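Local coordinates for protein AlyGC (PDB 5GKD) that cleaves alginate as a marine bacterial lyase of polysaccharide lyase family 6, with a calcium ion bound in the first of its two parallel beta-helices, at residues A622-G627 with P636-N641. Residues are numbered along the deposited sequence; the frame is centred on the assembly and turned at random.
Sequences AKVYRG and PHVVMN
Two faces of a right-handed parallel beta-helix, the second of the two in this chain, meet here across the solenoid core. Ala-622, Val-624 and Arg-626 point in from one wall and Pro-636, Val-638 and Met-640 from the other; the chain leaves along 622-627 and returns along 636-641, the two running 156° apart. The contacts across the core are van der Waals packing of aliphatic groups, the methylenes of Arg-626 included. At the loop end, Val-624 and Pro-636 lie alongside one another, pointing opposite ways, with Val-624 CG2 3.8 Å from Pro-636 CG and 4.0 Å from Pro-636 CB. The other branch, Val-624 CG1, looks across at Val-638 CG2, a looser 4.4 Å. Farther along, the side chain of Met-640 is stretched out from CG to CE and brings CE to within 4.1 Å of Ala-622 CB. Pro-636, preceded by a cis peptide bond, also receives the aliphatic part of Arg-626: Arg-626 CB and CD each sit 4.1 Å from Pro-636 CD. A bend at chi3 (68°) then carries the buried guanidinium on past Pro-636 CD, which it still meets obliquely, to backbone acceptors, NE bonding to Gly-664 O and NH1 to Asp-630 O. Strand 622-625 lies between 590-592 and 660-663, while 637-641 is flanked by 606-610 and 667-676; Leu-607 and Leu-660 both touch Ala-622 and Met-640, continuing the apolar core into adjacent strands.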
loop_
_atom_site.group_PDB
_atom_site.type_symbol
_atom_site.label_atom_id
_atom_site.label_comp_id
_atom_site.label_asym_id
_atom_site.label_seq_id
_atom_site.Cartn_x
_atom_site.Cartn_y
_atom_site.Cartn_z
ATOM N N ALA A 622 -3.859 19.915 -6.880
ATOM C CA ALA A 622 -4.264 18.992 -5.833
ATOM C C ALA A 622 -5.365 18.096 -6.370
ATOM O O ALA A 622 -6.261 18.558 -7.079
ATOM C CB ALA A 622 -4.753 19.731 -4.581
ATOM N N LYS A 623 -5.277 16.817 -6.042
ATOM C CA LYS A 623 -6.352 15.861 -6.253
ATOM C C LYS A 623 -6.686 15.330 -4.874
ATOM O O LYS A 623 -5.857 14.657 -4.253
ATOM C CB LYS A 623 -5.928 14.725 -7.187
ATOM C CG LYS A 623 -5.156 15.161 -8.419
ATOM C CD LYS A 623 -4.985 14.012 -9.386
ATOM C CE LYS A 623 -4.620 14.542 -10.772
ATOM N NZ LYS A 623 -4.465 13.482 -11.785
ATOM N N VAL A 624 -7.856 15.666 -4.355
ATOM C CA VAL A 624 -8.186 15.222 -3.015
ATOM C C VAL A 624 -9.570 14.584 -3.022
ATOM O O VAL A 624 -10.509 15.102 -3.637
ATOM C CB VAL A 624 -8.029 16.345 -1.967
ATOM C CG1 VAL A 624 -7.649 17.669 -2.592
ATOM C CG2 VAL A 624 -9.189 16.430 -1.070
ATOM N N TYR A 625 -9.665 13.408 -2.398
ATOM C CA TYR A 625 -10.784 12.510 -2.623
ATOM C C TYR A 625 -11.261 11.920 -1.305
ATOM O O TYR A 625 -10.460 11.419 -0.517
ATOM C CB TYR A 625 -10.368 11.400 -3.606
ATOM C CG TYR A 625 -11.468 10.445 -3.987
ATOM C CD1 TYR A 625 -11.795 9.359 -3.178
ATOM C CD2 TYR A 625 -12.152 10.604 -5.176
ATOM C CE1 TYR A 625 -12.797 8.484 -3.533
ATOM C CE2 TYR A 625 -13.143 9.741 -5.548
ATOM C CZ TYR A 625 -13.470 8.682 -4.727
ATOM O OH TYR A 625 -14.470 7.841 -5.117
ATOM N N ARG A 626 -12.561 12.002 -1.065
ATOM C CA ARG A 626 -13.207 11.306 0.043
ATOM C C ARG A 626 -14.490 10.723 -0.521
ATOM O O ARG A 626 -15.435 11.465 -0.811
ATOM C CB ARG A 626 -13.501 12.241 1.227
ATOM C CG ARG A 626 -14.216 11.551 2.403
ATOM C CD ARG A 626 -14.676 12.541 3.487
ATOM N NE ARG A 626 -15.751 13.432 3.040
ATOM C CZ ARG A 626 -17.035 13.274 3.344
ATOM N NH1 ARG A 626 -17.403 12.270 4.116
ATOM N NH2 ARG A 626 -17.947 14.117 2.877
ATOM N N GLY A 627 -14.527 9.413 -0.689
ATOM C CA GLY A 627 -15.639 8.770 -1.348
ATOM C C GLY A 627 -16.611 8.074 -0.412
ATOM O O GLY A 627 -16.293 7.724 0.727
ATOM N N PRO A 636 -12.112 16.646 4.104
ATOM C CA PRO A 636 -11.102 17.698 3.963
ATOM C C PRO A 636 -11.620 19.139 3.926
ATOM O O PRO A 636 -12.727 19.402 3.491
ATOM C CB PRO A 636 -10.441 17.362 2.628
ATOM C CG PRO A 636 -10.688 15.914 2.434
ATOM C CD PRO A 636 -12.064 15.695 2.980
ATOM N N HIS A 637 -10.798 20.060 4.418
ATOM C CA HIS A 637 -10.973 21.488 4.200
ATOM C C HIS A 637 -9.896 21.914 3.212
ATOM O O HIS A 637 -8.710 21.711 3.477
ATOM C CB HIS A 637 -10.814 22.300 5.486
ATOM C CG HIS A 637 -11.608 21.811 6.653
ATOM N ND1 HIS A 637 -11.313 20.643 7.322
ATOM C CD2 HIS A 637 -12.650 22.375 7.317
ATOM C CE1 HIS A 637 -12.161 20.493 8.327
ATOM N NE2 HIS A 637 -12.978 21.533 8.349
ATOM N N VAL A 638 -10.297 22.483 2.085
ATOM C CA VAL A 638 -9.369 22.925 1.049
ATOM C C VAL A 638 -9.510 24.434 0.895
ATOM O O VAL A 638 -10.573 24.927 0.504
ATOM C CB VAL A 638 -9.623 22.205 -0.283
ATOM C CG1 VAL A 638 -8.655 22.681 -1.329
ATOM C CG2 VAL A 638 -9.492 20.715 -0.086
ATOM N N VAL A 639 -8.448 25.162 1.214
ATOM C CA VAL A 639 -8.468 26.618 1.276
ATOM C C VAL A 639 -7.309 27.123 0.436
ATOM O O VAL A 639 -6.152 26.824 0.742
ATOM C CB VAL A 639 -8.349 27.136 2.719
ATOM C CG1 VAL A 639 -8.159 28.647 2.724
ATOM C CG2 VAL A 639 -9.556 26.740 3.535
ATOM N N MET A 640 -7.611 27.869 -0.628
ATOM C CA MET A 640 -6.575 28.380 -1.521
ATOM C C MET A 640 -6.848 29.837 -1.861
ATOM O O MET A 640 -7.844 30.145 -2.518
ATOM C CB MET A 640 -6.478 27.539 -2.786
ATOM C CG MET A 640 -6.097 26.116 -2.509
ATOM S SD MET A 640 -5.517 25.237 -3.950
ATOM C CE MET A 640 -5.208 23.610 -3.213
ATOM N N ASN A 641 -5.944 30.725 -1.439
ATOM C CA ASN A 641 -6.139 32.160 -1.548
ATOM C C ASN A 641 -4.885 32.836 -2.074
ATOM O O ASN A 641 -3.768 32.512 -1.657
ATOM C CB ASN A 641 -6.488 32.803 -0.202
ATOM C CG ASN A 641 -7.687 32.180 0.444
ATOM O OD1 ASN A 641 -8.654 31.816 -0.226
ATOM N ND2 ASN A 641 -7.634 32.043 1.760
#